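Local coordinates for protein nicotinate phosphoribosyltransferase (Porphyromonas gingivalis, PDB 2IM5) that probably catalyses the ATP-dependent synthesis of nicotinate ribonucleotide from nicotinate and phosphoribosyl pyrophosphate, a step of NAD biosynthesis, at residues T63-E66 with K67-L70; L130-F134 with I135-P139; D140-Q143 with V144-T148; R169-S172 with L173-D177; T180-L183 with K184-G188. All coordinates share one frame; numbering follows the deposited sequence.

Interaction 1: T63-E66 with K67-L70; sequences TRDE and KEFL
A capping box opens helix 64-73, and Thr63 O at its head accepts the first helical bond from Lys67 N at 3.0 Å. The helix belongs to the N-terminal domain of the NAPRTase family. Thr63 is the N-cap. Its OG1 accepts from Glu66 N at 3.1 Å. Glu66 returns the bond: its OE1 accepts from Thr63 N at 3.0 Å, met on the anti side of the carboxylate. The Glu66 chain can reach back because CG lies beside its own backbone N (chi1 -63°) and the rest is extended. OE2 is held by Ser6, so both oxygens of the buried Glu66 carboxylate have partners. Further along, Phe69 N bonds to Asp65 O and Leu70 N to Glu66 O. The Phe69 ring stacks with His201 of helix 197-203. Arg64 and Lys67 run side by side in the same direction, and their like-charged ends come close. Asp86 of helix 79-87 makes a long, weak ion pair with the Arg64 guanidinium and also touches Lys67. Glu68 crosses the Arg64 chain at about a right angle; Arg64 NE is 5.7 Å from Glu68 OE2, too far for a salt bridge. The same OE2 rests against the aliphatic CG of Arg64 at 3.6 Å.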
loop_
_atom_site.group_PDB
_atom_site.type_symbol
_atom_site.label_atom_id
_atom_site.label_comp_id
_atom_site.label_asym_id
_atom_site.label_seq_id
_atom_site.Cartn_x
_atom_site.Cartn_y
_atom_site.Cartn_z
ATOM N N THR A 63 8.893 20.664 4.040
ATOM C CA THR A 63 10.050 21.539 4.186
ATOM C C THR A 63 10.545 21.901 2.790
ATOM O O THR A 63 10.100 21.326 1.793
ATOM C CB THR A 63 11.212 20.860 4.947
ATOM O OG1 THR A 63 11.769 19.821 4.139
ATOM C CG2 THR A 63 10.728 20.267 6.260
ATOM N N ARG A 64 11.468 22.852 2.720
ATOM C CA ARG A 64 12.024 23.268 1.440
ATOM C C ARG A 64 12.817 22.124 0.794
ATOM O O ARG A 64 12.717 21.895 -0.409
ATOM C CB ARG A 64 12.919 24.494 1.635
ATOM C CG ARG A 64 13.272 25.224 0.344
ATOM C CD ARG A 64 12.030 25.456 -0.529
ATOM N NE ARG A 64 10.854 25.817 0.266
ATOM C CZ ARG A 64 9.650 26.079 -0.241
ATOM N NH1 ARG A 64 9.448 26.026 -1.556
ATOM N NH2 ARG A 64 8.641 26.385 0.568
ATOM N N ASP A 65 13.594 21.399 1.591
ATOM C CA ASP A 65 14.370 20.288 1.051
ATOM C C ASP A 65 13.466 19.173 0.551
ATOM O O ASP A 65 13.757 18.547 -0.469
ATOM C CB ASP A 65 15.331 19.711 2.097
ATOM C CG ASP A 65 16.505 20.626 2.380
ATOM O OD1 ASP A 65 16.866 21.428 1.488
ATOM O OD2 ASP A 65 17.079 20.529 3.490
ATOM N N GLU A 66 12.376 18.919 1.272
ATOM C CA GLU A 66 11.452 17.867 0.864
ATOM C C GLU A 66 10.787 18.243 -0.451
ATOM O O GLU A 66 10.609 17.400 -1.323
ATOM C CB GLU A 66 10.407 17.619 1.948
ATOM C CG GLU A 66 11.020 17.118 3.247
ATOM C CD GLU A 66 9.987 16.866 4.329
ATOM O OE1 GLU A 66 9.043 17.678 4.464
ATOM O OE2 GLU A 66 10.134 15.858 5.052
ATOM N N LYS A 67 10.437 19.514 -0.597
ATOM C CA LYS A 67 9.811 19.975 -1.829
ATOM C C LYS A 67 10.769 19.775 -3.006
ATOM O O LYS A 67 10.362 19.309 -4.068
ATOM C CB LYS A 67 9.425 21.454 -1.723
ATOM C CG LYS A 67 8.676 21.973 -2.934
ATOM C CD LYS A 67 8.436 23.474 -2.869
ATOM C CE LYS A 67 7.851 23.980 -4.182
ATOM N NZ LYS A 67 7.663 25.466 -4.224
ATOM N N GLU A 68 12.038 20.130 -2.820
ATOM C CA GLU A 68 13.039 19.961 -3.875
ATOM C C GLU A 68 13.224 18.484 -4.196
ATOM O O GLU A 68 13.440 18.113 -5.352
ATOM C CB GLU A 68 14.379 20.559 -3.451
ATOM C CG GLU A 68 14.400 22.077 -3.446
ATOM C CD GLU A 68 15.666 22.649 -2.816
ATOM O OE1 GLU A 68 16.778 22.168 -3.154
ATOM O OE2 GLU A 68 15.547 23.583 -1.985
ATOM N N PHE A 69 13.146 17.642 -3.167
ATOM C CA PHE A 69 13.275 16.204 -3.358
ATOM C C PHE A 69 12.117 15.697 -4.230
ATOM O O PHE A 69 12.323 14.939 -5.177
ATOM C CB PHE A 69 13.243 15.484 -2.010
ATOM C CG PHE A 69 13.189 13.990 -2.122
ATOM C CD1 PHE A 69 14.312 13.264 -2.518
ATOM C CD2 PHE A 69 12.006 13.306 -1.849
ATOM C CE1 PHE A 69 14.255 11.873 -2.641
ATOM C CE2 PHE A 69 11.938 11.926 -1.967
ATOM C CZ PHE A 69 13.070 11.202 -2.365
ATOM N N LEU A 70 10.899 16.115 -3.901
ATOM C CA LEU A 70 9.734 15.686 -4.664
ATOM C C LEU A 70 9.858 16.100 -6.128
ATOM O O LEU A 70 9.538 15.328 -7.033
ATOM C CB LEU A 70 8.448 16.280 -4.075
ATOM C CG LEU A 70 8.055 15.820 -2.667
ATOM C CD1 LEU A 70 6.777 16.514 -2.244
ATOM C CD2 LEU A 70 7.866 14.302 -2.648
#

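Interaction 2: L130-F134 with I135-P139; sequences LYYRF and IGAEP
The Tyr131 ring has Ile135 CG2 over one face, in a CH-pi contact 4.3 Å from the ring centroid and 24° off the normal. The methyl sits toward the rim of the ring. Tyr132 CE1 lies in plane at the edge of the same ring. Tyr132 in turn has Tyr131 CD2 over one face and the methyl of Ala137 at its edge. These groups lie beside the Schellman motif that ends helix 120-134. Ala137 N reaches back to Tyr132 O at 2.8 Å, and Gly136 N bonds to Arg133 O at 2.9 Å. The second bond is bent at the acceptor, with the donor well above the carbonyl plane. Gly136 is the C-prime residue; its positive phi (67°) turns the chain out of the helix. Just before it, Ile135 N makes a last regular helical bond to Tyr131 O. Ile135 places CG1 between its backbone N and carbonyl carbon (chi1 68°), which sends the branch back over the last turn. Tyr132 and Phe134 have further partners. Tyr132 OH bonds to Glu343 O and Asn336, its ring stacks with Phe171, and Phe134 meets Phe46 edge to face. On the Ile135 branch, CD1 ends 3.8 Å from Tyr131 CE2 and 4.5 Å from Tyr132 CD1.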
loop_
_atom_site.group_PDB
_atom_site.type_symbol
_atom_site.label_atom_id
_atom_site.label_comp_id
_atom_site.label_asym_id
_atom_site.label_seq_id
_atom_site.Cartn_x
_atom_site.Cartn_y
_atom_site.Cartn_z
ATOM N N LEU A 130 2.705 3.414 18.859
ATOM C CA LEU A 130 2.103 3.709 20.157
ATOM C C LEU A 130 1.837 2.432 20.928
ATOM O O LEU A 130 2.035 2.384 22.133
ATOM C CB LEU A 130 0.766 4.436 20.004
ATOM C CG LEU A 130 0.715 5.945 19.795
ATOM C CD1 LEU A 130 -0.752 6.371 19.729
ATOM C CD2 LEU A 130 1.424 6.666 20.941
ATOM N N TYR A 131 1.375 1.410 20.217
ATOM C CA TYR A 131 1.050 0.131 20.827
ATOM C C TYR A 131 2.234 -0.501 21.554
ATOM O O TYR A 131 2.135 -0.839 22.734
ATOM C CB TYR A 131 0.532 -0.839 19.766
ATOM C CG TYR A 131 0.253 -2.216 20.308
ATOM C CD1 TYR A 131 -0.843 -2.451 21.130
ATOM C CD2 TYR A 131 1.109 -3.280 20.025
ATOM C CE1 TYR A 131 -1.085 -3.721 21.664
ATOM C CE2 TYR A 131 0.881 -4.545 20.548
ATOM C CZ TYR A 131 -0.217 -4.761 21.366
ATOM O OH TYR A 131 -0.446 -6.023 21.874
ATOM N N TYR A 132 3.348 -0.669 20.848
ATOM C CA TYR A 132 4.529 -1.276 21.449
ATOM C C TYR A 132 5.041 -0.449 22.620
ATOM O O TYR A 132 5.490 -1.003 23.619
ATOM C CB TYR A 132 5.605 -1.479 20.384
ATOM C CG TYR A 132 5.145 -2.453 19.324
ATOM C CD1 TYR A 132 4.911 -3.788 19.640
ATOM C CD2 TYR A 132 4.894 -2.028 18.018
ATOM C CE1 TYR A 132 4.434 -4.681 18.689
ATOM C CE2 TYR A 132 4.418 -2.911 17.056
ATOM C CZ TYR A 132 4.192 -4.234 17.398
ATOM O OH TYR A 132 3.726 -5.109 16.450
ATOM N N ARG A 133 4.963 0.874 22.507
ATOM C CA ARG A 133 5.392 1.732 23.606
ATOM C C ARG A 133 4.476 1.449 24.794
ATOM O O ARG A 133 4.932 1.252 25.924
ATOM C CB ARG A 133 5.242 3.210 23.257
ATOM C CG ARG A 133 6.244 3.771 22.282
ATOM C CD ARG A 133 6.037 5.277 22.189
ATOM N NE ARG A 133 6.860 5.900 21.159
ATOM C CZ ARG A 133 6.828 7.198 20.870
ATOM N NH1 ARG A 133 6.016 8.007 21.539
ATOM N NH2 ARG A 133 7.603 7.685 19.913
ATOM N N PHE A 134 3.175 1.430 24.511
ATOM C CA PHE A 134 2.157 1.207 25.522
ATOM C C PHE A 134 2.353 -0.073 26.323
ATOM O O PHE A 134 2.187 -0.069 27.539
ATOM C CB PHE A 134 0.770 1.188 24.874
ATOM C CG PHE A 134 -0.350 1.456 25.837
ATOM C CD1 PHE A 134 -0.540 2.727 26.363
ATOM C CD2 PHE A 134 -1.229 0.444 26.201
ATOM C CE1 PHE A 134 -1.598 2.986 27.241
ATOM C CE2 PHE A 134 -2.289 0.691 27.076
ATOM C CZ PHE A 134 -2.474 1.963 27.597
ATOM N N ILE A 135 2.690 -1.170 25.650
ATOM C CA ILE A 135 2.876 -2.433 26.351
ATOM C C ILE A 135 4.319 -2.621 26.803
ATOM O O ILE A 135 4.712 -3.711 27.218
ATOM C CB ILE A 135 2.449 -3.637 25.486
ATOM C CG1 ILE A 135 3.402 -3.814 24.307
ATOM C CG2 ILE A 135 1.029 -3.440 24.998
ATOM C CD1 ILE A 135 3.169 -5.098 23.535
ATOM N N GLY A 136 5.099 -1.548 26.718
ATOM C CA GLY A 136 6.489 -1.595 27.134
ATOM C C GLY A 136 7.442 -2.463 26.331
ATOM O O GLY A 136 8.507 -2.816 26.830
ATOM N N ALA A 137 7.085 -2.805 25.097
ATOM C CA ALA A 137 7.968 -3.628 24.274
ATOM C C ALA A 137 9.130 -2.790 23.738
ATOM O O ALA A 137 8.975 -1.603 23.455
ATOM C CB ALA A 137 7.193 -4.242 23.123
ATOM N N GLU A 138 10.296 -3.412 23.619
ATOM C CA GLU A 138 11.484 -2.736 23.109
ATOM C C GLU A 138 12.176 -3.651 22.117
ATOM O O GLU A 138 12.141 -4.877 22.255
ATOM C CB GLU A 138 12.451 -2.387 24.249
ATOM C CG GLU A 138 11.942 -1.319 25.198
ATOM C CD GLU A 138 11.764 0.027 24.519
ATOM O OE1 GLU A 138 11.078 0.088 23.468
ATOM O OE2 GLU A 138 12.304 1.034 25.038
ATOM N N PRO A 139 12.818 -3.072 21.099
ATOM C CA PRO A 139 13.498 -3.910 20.114
ATOM C C PRO A 139 14.868 -4.394 20.586
ATOM O O PRO A 139 15.548 -3.719 21.358
ATOM C CB PRO A 139 13.600 -2.985 18.911
ATOM C CG PRO A 139 13.851 -1.661 19.557
ATOM C CD PRO A 139 12.872 -1.651 20.712
#

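Interaction 3: D140-Q143 with V144-T148; sequences DWKQ and VEEVT
Gln143 runs toward Val147 in the first turn of helix 141-157, whose N-cap is Asp140. Its CB is close to Val144 N, and CG meets Val147 CG1 at 3.6 Å as the two side chains slant across each other. Beyond CG the chain is extended, and NE2 makes a weak bond to Asp337 O. Gln143 O accepts from Val147 N at 2.8 Å. The capping bonds to Asp140 OD1, from Lys142 N and Gln143 N, are both weak. Trp141 and Val144 lie side by side, with CE3 of the indole 4.1 Å from Val144 CB. Lys142 and Glu146 also run alongside each other: Glu146 OE2 lies against the aliphatic chain of Lys142, 3.1 Å from CG, but NZ and OE2 are 4.6 Å apart, beyond a salt bridge. Glu145 OE2 forms a salt bridge with Arg178 NE of helix 173-186. Val144 O is gripped twice, by Thr148 N and by Thr148 OG1, from opposite faces of its plane; the hydroxyl bond is 2.6 Å.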
loop_
_atom_site.group_PDB
_atom_site.type_symbol
_atom_site.label_atom_id
_atom_site.label_comp_id
_atom_site.label_asym_id
_atom_site.label_seq_id
_atom_site.Cartn_x
_atom_site.Cartn_y
_atom_site.Cartn_z
ATOM N N ASP A 140 15.255 -5.580 20.138
ATOM C CA ASP A 140 16.566 -6.118 20.467
ATOM C C ASP A 140 17.448 -5.630 19.324
ATOM O O ASP A 140 17.593 -6.297 18.302
ATOM C CB ASP A 140 16.544 -7.647 20.484
ATOM C CG ASP A 140 17.924 -8.241 20.677
ATOM O OD1 ASP A 140 18.904 -7.464 20.783
ATOM O OD2 ASP A 140 18.028 -9.484 20.721
ATOM N N TRP A 141 18.019 -4.448 19.498
ATOM C CA TRP A 141 18.848 -3.861 18.464
ATOM C C TRP A 141 19.949 -4.763 17.938
ATOM O O TRP A 141 20.313 -4.677 16.769
ATOM C CB TRP A 141 19.419 -2.540 18.962
ATOM C CG TRP A 141 18.367 -1.499 19.050
ATOM C CD1 TRP A 141 17.810 -0.980 20.187
ATOM C CD2 TRP A 141 17.710 -0.859 17.951
ATOM N NE1 TRP A 141 16.846 -0.053 19.862
ATOM C CE2 TRP A 141 16.762 0.041 18.496
ATOM C CE3 TRP A 141 17.828 -0.959 16.556
ATOM C CZ2 TRP A 141 15.935 0.838 17.694
ATOM C CZ3 TRP A 141 17.005 -0.166 15.756
ATOM C CH2 TRP A 141 16.070 0.721 16.331
ATOM N N LYS A 142 20.469 -5.638 18.790
ATOM C CA LYS A 142 21.521 -6.544 18.363
ATOM C C LYS A 142 20.963 -7.445 17.276
ATOM O O LYS A 142 21.613 -7.691 16.261
ATOM C CB LYS A 142 22.019 -7.389 19.537
ATOM C CG LYS A 142 23.134 -8.355 19.158
ATOM C CD LYS A 142 23.765 -8.995 20.388
ATOM C CE LYS A 142 24.971 -9.837 20.003
ATOM N NZ LYS A 142 25.709 -10.331 21.205
ATOM N N GLN A 143 19.751 -7.940 17.492
ATOM C CA GLN A 143 19.122 -8.801 16.505
ATOM C C GLN A 143 18.748 -8.022 15.246
ATOM O O GLN A 143 18.910 -8.518 14.129
ATOM C CB GLN A 143 17.867 -9.461 17.062
ATOM C CG GLN A 143 17.232 -10.384 16.039
ATOM C CD GLN A 143 15.941 -10.998 16.509
ATOM O OE1 GLN A 143 15.884 -11.601 17.581
ATOM N NE2 GLN A 143 14.889 -10.860 15.703
ATOM N N VAL A 144 18.227 -6.815 15.427
ATOM C CA VAL A 144 17.858 -5.984 14.288
ATOM C C VAL A 144 19.091 -5.816 13.398
ATOM O O VAL A 144 19.037 -6.073 12.199
ATOM C CB VAL A 144 17.363 -4.589 14.741
ATOM C CG1 VAL A 144 17.124 -3.704 13.535
ATOM C CG2 VAL A 144 16.078 -4.728 15.550
ATOM N N GLU A 145 20.202 -5.394 13.996
ATOM C CA GLU A 145 21.449 -5.200 13.260
ATOM C C GLU A 145 21.841 -6.465 12.501
ATOM O O GLU A 145 22.071 -6.434 11.290
ATOM C CB GLU A 145 22.584 -4.836 14.223
ATOM C CG GLU A 145 22.472 -3.472 14.893
ATOM C CD GLU A 145 22.717 -2.325 13.931
ATOM O OE1 GLU A 145 23.635 -2.441 13.089
ATOM O OE2 GLU A 145 22.004 -1.301 14.024
ATOM N N GLU A 146 21.900 -7.579 13.229
ATOM C CA GLU A 146 22.296 -8.872 12.674
ATOM C C GLU A 146 21.410 -9.514 11.611
ATOM O O GLU A 146 21.896 -9.884 10.540
ATOM C CB GLU A 146 22.520 -9.873 13.812
ATOM C CG GLU A 146 23.831 -9.650 14.558
ATOM C CD GLU A 146 23.983 -10.553 15.777
ATOM O OE1 GLU A 146 23.705 -11.773 15.670
ATOM O OE2 GLU A 146 24.390 -10.035 16.844
ATOM N N VAL A 147 20.122 -9.671 11.892
ATOM C CA VAL A 147 19.239 -10.298 10.909
ATOM C C VAL A 147 19.037 -9.446 9.654
ATOM O O VAL A 147 18.890 -9.981 8.559
ATOM C CB VAL A 147 17.845 -10.628 11.508
ATOM C CG1 VAL A 147 18.003 -11.541 12.710
ATOM C CG2 VAL A 147 17.120 -9.346 11.896
ATOM N N THR A 148 19.029 -8.128 9.813
ATOM C CA THR A 148 18.840 -7.246 8.670
ATOM C C THR A 148 20.050 -7.364 7.746
ATOM O O THR A 148 19.914 -7.414 6.519
ATOM C CB THR A 148 18.654 -5.781 9.117
ATOM O OG1 THR A 148 17.580 -5.706 10.065
ATOM C CG2 THR A 148 18.324 -4.899 7.919
#

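Interaction 4: R169-S172 with L173-D177; sequences RRFS and LEVED
Ser172, Arg170 and Leu173 have the most surface buried where the chain enters helix 173-186. Ser172 is the N-cap. Its OG accepts from Val175 N at 3.1 Å, and its carbonyl O takes Glu176 N. OG sits between its own backbone N and carbonyl carbon (chi1 63°), which turns it in toward Val175 N in the first turn. Arg170 stretches along the start of the helix beside Leu173, both side chains pointing the same way. Leu173 CA lies over the centre of one guanidinium face, 3.6 Å above the plane. At the edge, NH1 forms a salt bridge to Glu176 OE1 at 2.7 Å. The oxygen lies in the guanidinium plane, while the carboxylate is turned steeply against it, 68° between planes. Arg170 has a second acid partner: NH2 pairs with Asp9. Leu173 N is taken by Glu129 of helix 120-134, which ties the two helices together. With charged partners on two of its nitrogens, the buried guanidinium probably has its orientation well fixed. On the other side of the cap, Val175 CG2 packs at 3.8 Å from Phe171 CD2, and water 1 lies 2.8 Å from Ser172 OG.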
loop_
_atom_site.group_PDB
_atom_site.type_symbol
_atom_site.label_atom_id
_atom_site.label_comp_id
_atom_site.label_asym_id
_atom_site.label_seq_id
_atom_site.Cartn_x
_atom_site.Cartn_y
_atom_site.Cartn_z
ATOM N N ARG A 169 3.065 -1.314 9.302
ATOM C CA ARG A 169 3.169 -2.185 10.471
ATOM C C ARG A 169 4.547 -2.213 11.120
ATOM O O ARG A 169 4.862 -3.137 11.868
ATOM C CB ARG A 169 2.750 -3.605 10.103
ATOM C CG ARG A 169 1.272 -3.703 9.805
ATOM C CD ARG A 169 0.850 -5.111 9.471
ATOM N NE ARG A 169 -0.566 -5.139 9.134
ATOM C CZ ARG A 169 -1.233 -6.245 8.828
ATOM N NH1 ARG A 169 -0.604 -7.415 8.820
ATOM N NH2 ARG A 169 -2.524 -6.180 8.528
ATOM N N ARG A 170 5.363 -1.204 10.834
ATOM C CA ARG A 170 6.700 -1.130 11.407
ATOM C C ARG A 170 6.618 -1.080 12.938
ATOM O O ARG A 170 5.614 -0.629 13.497
ATOM C CB ARG A 170 7.412 0.119 10.894
ATOM C CG ARG A 170 6.797 1.431 11.369
ATOM C CD ARG A 170 7.425 2.623 10.656
ATOM N NE ARG A 170 6.890 3.903 11.116
ATOM C CZ ARG A 170 7.087 5.057 10.487
ATOM N NH1 ARG A 170 7.809 5.090 9.371
ATOM N NH2 ARG A 170 6.555 6.175 10.963
ATOM N N PHE A 171 7.668 -1.546 13.611
ATOM C CA PHE A 171 7.702 -1.513 15.069
ATOM C C PHE A 171 7.736 -0.045 15.483
ATOM O O PHE A 171 7.065 0.365 16.425
ATOM C CB PHE A 171 8.950 -2.229 15.599
ATOM C CG PHE A 171 9.014 -2.301 17.106
ATOM C CD1 PHE A 171 8.382 -3.332 17.799
ATOM C CD2 PHE A 171 9.692 -1.329 17.830
ATOM C CE1 PHE A 171 8.429 -3.390 19.195
ATOM C CE2 PHE A 171 9.743 -1.375 19.225
ATOM C CZ PHE A 171 9.112 -2.408 19.905
ATOM N N SER A 172 8.529 0.740 14.765
ATOM C CA SER A 172 8.663 2.172 15.021
ATOM C C SER A 172 9.396 2.818 13.847
ATOM O O SER A 172 9.995 2.123 13.021
ATOM C CB SER A 172 9.473 2.422 16.294
ATOM O OG SER A 172 10.794 1.929 16.150
ATOM N N LEU A 173 9.356 4.146 13.789
ATOM C CA LEU A 173 10.034 4.890 12.731
ATOM C C LEU A 173 11.529 4.590 12.851
ATOM O O LEU A 173 12.228 4.362 11.858
ATOM C CB LEU A 173 9.813 6.397 12.923
ATOM C CG LEU A 173 9.975 7.385 11.752
ATOM C CD1 LEU A 173 10.514 8.704 12.303
ATOM C CD2 LEU A 173 10.911 6.857 10.686
ATOM N N GLU A 174 12.006 4.594 14.088
ATOM C CA GLU A 174 13.408 4.344 14.389
ATOM C C GLU A 174 13.862 2.989 13.858
ATOM O O GLU A 174 14.939 2.872 13.284
ATOM C CB GLU A 174 13.622 4.432 15.899
ATOM C CG GLU A 174 15.042 4.197 16.351
ATOM C CD GLU A 174 15.217 4.518 17.815
ATOM O OE1 GLU A 174 14.410 4.024 18.637
ATOM O OE2 GLU A 174 16.159 5.267 18.144
ATOM N N VAL A 175 13.039 1.963 14.046
ATOM C CA VAL A 175 13.391 0.642 13.539
ATOM C C VAL A 175 13.403 0.621 11.999
ATOM O O VAL A 175 14.348 0.101 11.396
ATOM C CB VAL A 175 12.423 -0.434 14.063
ATOM C CG1 VAL A 175 12.627 -1.735 13.307
ATOM C CG2 VAL A 175 12.647 -0.645 15.560
ATOM N N GLU A 176 12.374 1.182 11.359
ATOM C CA GLU A 176 12.343 1.192 9.895
ATOM C C GLU A 176 13.520 1.997 9.351
ATOM O O GLU A 176 14.127 1.622 8.352
ATOM C CB GLU A 176 11.031 1.785 9.346
ATOM C CG GLU A 176 11.051 1.920 7.812
ATOM C CD GLU A 176 9.740 2.434 7.177
ATOM O OE1 GLU A 176 8.939 3.131 7.852
ATOM O OE2 GLU A 176 9.532 2.151 5.974
ATOM N N ASP A 177 13.840 3.097 10.023
ATOM C CA ASP A 177 14.941 3.960 9.611
ATOM C C ASP A 177 16.267 3.202 9.617
ATOM O O ASP A 177 17.000 3.205 8.631
ATOM C CB ASP A 177 15.039 5.163 10.553
ATOM C CG ASP A 177 15.987 6.235 10.042
ATOM O OD1 ASP A 177 16.920 5.910 9.280
ATOM O OD2 ASP A 177 15.811 7.411 10.414
HETATM O O HOH W 1 11.833 1.841 18.708
#

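Interaction 5: T180-L183 with K184-G188; sequences TDIL and KQYAG
The backbone follows regular i to i+4 bonding to the last turn, with Lys184 N on Thr180 O, Gln185 N on Asp181 O and Tyr186 N on Ile182 O. Ala187 N closes the series on Leu183 O at 2.7 Å. Tyr186 N also has a weak second bond to Leu183 O. Gly188 then leaves helical geometry with positive phi (61°). Among side chains, Ile182 and Tyr186 meet one turn apart. Ile182 CG2 touches Tyr186 CD2 at 3.7 Å and lies a little farther from CE2. Ile182 puts CG2 anti to its N, on the side of the carbonyl carbon, where it meets the Tyr186 ring. The tyrosine ring also brings an edge to its own turn: Ile182 O lies near the ring plane, 3.3 Å from Tyr186 CD2. Gln185 CG sits over one face of the same ring, 4.1 Å above its plane and toward the rim. The backbone turn brings Ala187 CB within 3.1 Å of Leu183 O. Lys184 runs extended away from the turn, and its NZ bonds to His203 O. Thr180 and Leu183 pack on Ile164 and Ala187 on Phe162, both of strand 162-164. Helix 141-157 lies against Ile182. This is the C-terminal end of the helix in a beta-alpha-beta unit, strand 162-164, helix 173-186, strand 191-194, of the parallel sheet.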
loop_
_atom_site.group_PDB
_atom_site.type_symbol
_atom_site.label_atom_id
_atom_site.label_comp_id
_atom_site.label_asym_id
_atom_site.label_seq_id
_atom_site.Cartn_x
_atom_site.Cartn_y
_atom_site.Cartn_z
ATOM N N THR A 180 16.402 0.284 7.071
ATOM C CA THR A 180 16.603 0.796 5.721
ATOM C C THR A 180 18.078 1.126 5.521
ATOM O O THR A 180 18.652 0.842 4.474
ATOM C CB THR A 180 15.774 2.076 5.485
ATOM O OG1 THR A 180 14.386 1.764 5.633
ATOM C CG2 THR A 180 16.028 2.636 4.089
ATOM N N ASP A 181 18.682 1.728 6.541
ATOM C CA ASP A 181 20.093 2.098 6.488
ATOM C C ASP A 181 20.973 0.862 6.313
ATOM O O ASP A 181 21.896 0.853 5.497
ATOM C CB ASP A 181 20.496 2.821 7.770
ATOM C CG ASP A 181 21.783 3.598 7.614
ATOM O OD1 ASP A 181 22.666 3.143 6.854
ATOM O OD2 ASP A 181 21.915 4.661 8.257
ATOM N N ILE A 182 20.678 -0.181 7.079
ATOM C CA ILE A 182 21.442 -1.417 7.008
ATOM C C ILE A 182 21.283 -2.110 5.659
ATOM O O ILE A 182 22.261 -2.563 5.057
ATOM C CB ILE A 182 21.011 -2.391 8.123
ATOM C CG1 ILE A 182 21.300 -1.766 9.490
ATOM C CG2 ILE A 182 21.736 -3.718 7.969
ATOM C CD1 ILE A 182 20.733 -2.546 10.658
ATOM N N LEU A 183 20.047 -2.202 5.181
ATOM C CA LEU A 183 19.799 -2.855 3.898
ATOM C C LEU A 183 20.526 -2.129 2.771
ATOM O O LEU A 183 21.105 -2.758 1.892
ATOM C CB LEU A 183 18.295 -2.920 3.616
ATOM C CG LEU A 183 17.557 -3.960 4.460
ATOM C CD1 LEU A 183 16.049 -3.864 4.251
ATOM C CD2 LEU A 183 18.056 -5.347 4.069
ATOM N N LYS A 184 20.499 -0.804 2.811
ATOM C CA LYS A 184 21.169 -0.011 1.792
ATOM C C LYS A 184 22.654 -0.353 1.784
ATOM O O LYS A 184 23.289 -0.408 0.736
ATOM C CB LYS A 184 21.002 1.481 2.083
ATOM C CG LYS A 184 21.674 2.366 1.051
ATOM C CD LYS A 184 21.779 3.806 1.506
ATOM C CE LYS A 184 22.508 4.647 0.460
ATOM N NZ LYS A 184 22.624 6.070 0.861
ATOM N N GLN A 185 23.188 -0.590 2.973
ATOM C CA GLN A 185 24.598 -0.902 3.158
ATOM C C GLN A 185 24.998 -2.323 2.737
ATOM O O GLN A 185 26.100 -2.540 2.235
ATOM C CB GLN A 185 24.961 -0.679 4.631
ATOM C CG GLN A 185 26.444 -0.647 4.931
ATOM C CD GLN A 185 26.735 -0.552 6.425
ATOM O OE1 GLN A 185 26.057 0.179 7.158
ATOM N NE2 GLN A 185 27.756 -1.282 6.880
ATOM N N TYR A 186 24.100 -3.287 2.909
ATOM C CA TYR A 186 24.427 -4.672 2.583
ATOM C C TYR A 186 23.719 -5.344 1.417
ATOM O O TYR A 186 24.188 -6.378 0.937
ATOM C CB TYR A 186 24.232 -5.541 3.828
ATOM C CG TYR A 186 25.195 -5.220 4.948
ATOM C CD1 TYR A 186 26.504 -5.711 4.933
ATOM C CD2 TYR A 186 24.805 -4.421 6.018
ATOM C CE1 TYR A 186 27.397 -5.413 5.963
ATOM C CE2 TYR A 186 25.691 -4.118 7.047
ATOM C CZ TYR A 186 26.982 -4.618 7.015
ATOM O OH TYR A 186 27.857 -4.323 8.033
ATOM N N ALA A 187 22.604 -4.782 0.958
ATOM C CA ALA A 187 21.871 -5.407 -0.145
ATOM C C ALA A 187 22.443 -5.141 -1.535
ATOM O O ALA A 187 22.064 -5.808 -2.497
ATOM C CB ALA A 187 20.411 -4.986 -0.100
ATOM N N GLY A 188 23.356 -4.179 -1.640
ATOM C CA GLY A 188 23.929 -3.865 -2.933
ATOM C C GLY A 188 22.858 -3.393 -3.900
ATOM O O GLY A 188 21.957 -2.643 -3.523
#

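Overall arrangement
Interactions 2 to 5 form a connected group, and interaction 1 stands apart from it. Interactions 2 and 3 adjoin in sequence, joining the end of helix 120-134 to the start of helix 141-157. Phe171 of interaction 4 meets interaction 2 through Tyr132 CG, 3.4 Å from Phe171 CE1, and through Pro139. Trp141 of interaction 3 packs on Glu174 and Val175 of interaction 4. Thr148 of interaction 3 packs on Ile182 and Leu183 of interaction 5, its CG2 3.6 Å from Ile182 CG2. Interactions 4 and 5 share helix 173-186. Interaction 1 is nearest to interaction 4, with closest atoms about 10 Å apart.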